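Local atomic coordinates of hypothetical conserved protein, GK1056 (Geobacillus kaustophilus, PDB entry 2QYH), a protein that is of unconfirmed function but belongs to the haloacid dehalogenase-like hydrolases and is probably a magnesium-dependent phosphatase. Residues Pro163-Val168 with Thr175-Ala180. Numbering follows the deposited sequence.
Sequences PEFRFV and TDVLPA
Val177 touches both aromatic side chains, Phe165 and Phe167, one with each methyl. Its CG1, anti to the backbone N (chi1 -179°), lies over one face of the Phe165 ring in a CH-pi contact, 4.2 Å from the centroid and displaced toward the rim. CG2 meets Phe167, 3.9 Å from CE2, the two side chains lying side by side and pointing the same way. An alanine at Phe165 would probably leave CG1 of Val177 without its aromatic partner and open a gap beside Leu90. Backbone hydrogen bonds pair the strands antiparallel: Arg166 and Leu178 exchange N-H and C=O in both directions, as do Val168 and Asp176. Beyond them, Ala180 N donates to Glu164 O over 2.9 Å, almost straight at 177° but with the donor above the carbonyl plane. A CA-H...O contact, Phe167 CA to Asp176 O at 3.2 Å, supplements this ladder. The two strands form a beta hairpin at one side of the five-stranded antiparallel sheet of what is probably the cap domain, as in related hydrolases, with 165-171 outermost within the chain and 174-179 also bonded to strand 145-148. Helix 84-96 packs on the face bearing Phe167 and Val177, where Leu90 touches both of them and Phe165.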
ATOM      1  N   PRO D 163     -17.847   0.355  29.412  1.00 55.18           N
ATOM      2  CA  PRO D 163     -18.972   0.680  28.534  1.00 54.18           C
ATOM      3  C   PRO D 163     -18.688   1.878  27.626  1.00 53.18           C
ATOM      4  O   PRO D 163     -19.478   2.180  26.734  1.00 54.18           O
ATOM      5  CB  PRO D 163     -20.112   0.940  29.519  1.00 45.25           C
ATOM      6  CG  PRO D 163     -19.390   1.469  30.734  1.00 45.25           C
ATOM      7  CD  PRO D 163     -18.216   0.530  30.828  1.00 46.25           C
ATOM      8  N   GLU D 164     -17.567   2.561  27.857  1.00 51.44           N
ATOM      9  CA  GLU D 164     -17.200   3.707  27.028  1.00 51.44           C
ATOM     10  C   GLU D 164     -16.515   3.247  25.744  1.00 50.44           C
ATOM     11  O   GLU D 164     -16.255   4.045  24.838  1.00 50.44           O
ATOM     12  CB  GLU D 164     -16.296   4.684  27.790  1.00 52.11           C
ATOM     13  CG  GLU D 164     -15.371   4.050  28.797  1.00 53.11           C
ATOM     14  CD  GLU D 164     -16.058   3.802  30.124  1.00 55.11           C
ATOM     15  OE1 GLU D 164     -16.521   4.788  30.735  1.00 54.11           O
ATOM     16  OE2 GLU D 164     -16.134   2.631  30.551  1.00 57.11           O
ATOM     17  N   PHE D 165     -16.218   1.954  25.678  1.00 40.40           N
ATOM     18  CA  PHE D 165     -15.605   1.371  24.492  1.00 38.40           C
ATOM     19  C   PHE D 165     -16.552   0.313  23.936  1.00 38.40           C
ATOM     20  O   PHE D 165     -17.474  -0.124  24.621  1.00 39.40           O
ATOM     21  CB  PHE D 165     -14.274   0.694  24.820  1.00 36.58           C
ATOM     22  CG  PHE D 165     -13.187   1.637  25.229  1.00 35.58           C
ATOM     23  CD1 PHE D 165     -13.037   2.867  24.599  1.00 34.58           C
ATOM     24  CD2 PHE D 165     -12.276   1.273  26.215  1.00 33.58           C
ATOM     25  CE1 PHE D 165     -11.993   3.725  24.945  1.00 34.58           C
ATOM     26  CE2 PHE D 165     -11.233   2.119  26.565  1.00 33.58           C
ATOM     27  CZ  PHE D 165     -11.092   3.351  25.926  1.00 34.58           C
ATOM     28  N   ARG D 166     -16.328  -0.085  22.689  1.00 43.05           N
ATOM     29  CA  ARG D 166     -17.130  -1.124  22.061  1.00 42.05           C
ATOM     30  C   ARG D 166     -16.158  -2.170  21.536  1.00 42.05           C
ATOM     31  O   ARG D 166     -15.306  -1.869  20.702  1.00 43.05           O
ATOM     32  CB  ARG D 166     -17.953  -0.566  20.905  1.00 38.11           C
ATOM     33  CG  ARG D 166     -18.618  -1.640  20.044  1.00 37.11           C
ATOM     34  CD  ARG D 166     -19.808  -2.321  20.718  1.00 35.11           C
ATOM     35  NE  ARG D 166     -20.793  -1.344  21.172  1.00 36.11           N
ATOM     36  CZ  ARG D 166     -20.868  -0.889  22.420  1.00 35.11           C
ATOM     37  NH1 ARG D 166     -20.024  -1.339  23.340  1.00 32.11           N
ATOM     38  NH2 ARG D 166     -21.757   0.044  22.736  1.00 35.11           N
ATOM     39  N   PHE D 167     -16.271  -3.392  22.039  1.00 45.41           N
ATOM     40  CA  PHE D 167     -15.391  -4.463  21.607  1.00 45.41           C
ATOM     41  C   PHE D 167     -16.064  -5.279  20.504  1.00 45.41           C
ATOM     42  O   PHE D 167     -17.105  -5.899  20.726  1.00 45.41           O
ATOM     43  CB  PHE D 167     -15.027  -5.348  22.804  1.00 36.14           C
ATOM     44  CG  PHE D 167     -14.371  -4.594  23.933  1.00 36.14           C
ATOM     45  CD1 PHE D 167     -15.128  -3.815  24.798  1.00 33.14           C
ATOM     46  CD2 PHE D 167     -12.985  -4.616  24.093  1.00 34.14           C
ATOM     47  CE1 PHE D 167     -14.514  -3.064  25.801  1.00 34.14           C
ATOM     48  CE2 PHE D 167     -12.363  -3.867  25.095  1.00 34.14           C
ATOM     49  CZ  PHE D 167     -13.125  -3.091  25.946  1.00 35.14           C
ATOM     50  N   VAL D 168     -15.472  -5.254  19.313  1.00 35.68           N
ATOM     51  CA  VAL D 168     -16.000  -5.978  18.161  1.00 35.68           C
ATOM     52  C   VAL D 168     -14.952  -6.986  17.706  1.00 36.68           C
ATOM     53  O   VAL D 168     -13.888  -6.609  17.206  1.00 37.68           O
ATOM     54  CB  VAL D 168     -16.314  -5.014  16.995  1.00 33.65           C
ATOM     55  CG1 VAL D 168     -16.951  -5.770  15.834  1.00 33.65           C
ATOM     56  CG2 VAL D 168     -17.228  -3.897  17.480  1.00 33.65           C
ATOM     57  N   THR D 175      -9.723  -8.546  19.233  1.00 37.48           N
ATOM     58  CA  THR D 175     -10.972  -7.825  19.027  1.00 37.48           C
ATOM     59  C   THR D 175     -10.680  -6.327  18.947  1.00 36.48           C
ATOM     60  O   THR D 175      -9.757  -5.839  19.599  1.00 36.48           O
ATOM     61  CB  THR D 175     -11.954  -8.093  20.182  1.00 36.42           C
ATOM     62  OG1 THR D 175     -13.190  -7.416  19.923  1.00 36.42           O
ATOM     63  CG2 THR D 175     -11.372  -7.598  21.502  1.00 34.42           C
ATOM     64  N   ASP D 176     -11.463  -5.605  18.147  1.00 38.36           N
ATOM     65  CA  ASP D 176     -11.273  -4.160  17.993  1.00 38.36           C
ATOM     66  C   ASP D 176     -11.832  -3.385  19.162  1.00 38.36           C
ATOM     67  O   ASP D 176     -12.839  -3.769  19.755  1.00 38.36           O
ATOM     68  CB  ASP D 176     -11.956  -3.631  16.729  1.00 43.31           C
ATOM     69  CG  ASP D 176     -11.290  -4.095  15.466  1.00 44.31           C
ATOM     70  OD1 ASP D 176     -10.048  -3.991  15.372  1.00 47.31           O
ATOM     71  OD2 ASP D 176     -12.014  -4.556  14.561  1.00 46.31           O
ATOM     72  N   VAL D 177     -11.182  -2.274  19.473  1.00 35.82           N
ATOM     73  CA  VAL D 177     -11.617  -1.414  20.559  1.00 35.82           C
ATOM     74  C   VAL D 177     -11.953  -0.037  19.980  1.00 35.82           C
ATOM     75  O   VAL D 177     -11.059   0.732  19.626  1.00 35.82           O
ATOM     76  CB  VAL D 177     -10.506  -1.274  21.629  1.00 29.81           C
ATOM     77  CG1 VAL D 177     -10.989  -0.399  22.779  1.00 29.81           C
ATOM     78  CG2 VAL D 177     -10.099  -2.642  22.132  1.00 29.81           C
ATOM     79  N   LEU D 178     -13.243   0.262  19.863  1.00 45.12           N
ATOM     80  CA  LEU D 178     -13.667   1.556  19.333  1.00 45.12           C
ATOM     81  C   LEU D 178     -14.432   2.284  20.426  1.00 45.12           C
ATOM     82  O   LEU D 178     -14.813   1.686  21.431  1.00 45.12           O
ATOM     83  CB  LEU D 178     -14.592   1.395  18.110  1.00 33.05           C
ATOM     84  CG  LEU D 178     -14.709   0.087  17.317  1.00 34.05           C
ATOM     85  CD1 LEU D 178     -15.667   0.312  16.151  1.00 33.05           C
ATOM     86  CD2 LEU D 178     -13.354  -0.375  16.806  1.00 33.05           C
ATOM     87  N   PRO D 179     -14.663   3.590  20.252  1.00 40.08           N
ATOM     88  CA  PRO D 179     -15.407   4.298  21.292  1.00 40.08           C
ATOM     89  C   PRO D 179     -16.881   3.965  21.124  1.00 40.08           C
ATOM     90  O   PRO D 179     -17.374   3.859  20.001  1.00 40.08           O
ATOM     91  CB  PRO D 179     -15.112   5.757  20.984  1.00 33.80           C
ATOM     92  CG  PRO D 179     -15.059   5.759  19.484  1.00 33.80           C
ATOM     93  CD  PRO D 179     -14.244   4.512  19.181  1.00 33.80           C
ATOM     94  N   ALA D 180     -17.584   3.772  22.230  1.00 45.95           N
ATOM     95  CA  ALA D 180     -19.002   3.476  22.126  1.00 45.95           C
ATOM     96  C   ALA D 180     -19.618   4.645  21.369  1.00 45.95           C
ATOM     97  O   ALA D 180     -19.331   5.808  21.661  1.00 45.95           O
ATOM     98  CB  ALA D 180     -19.624   3.355  23.504  1.00 46.40           C
TER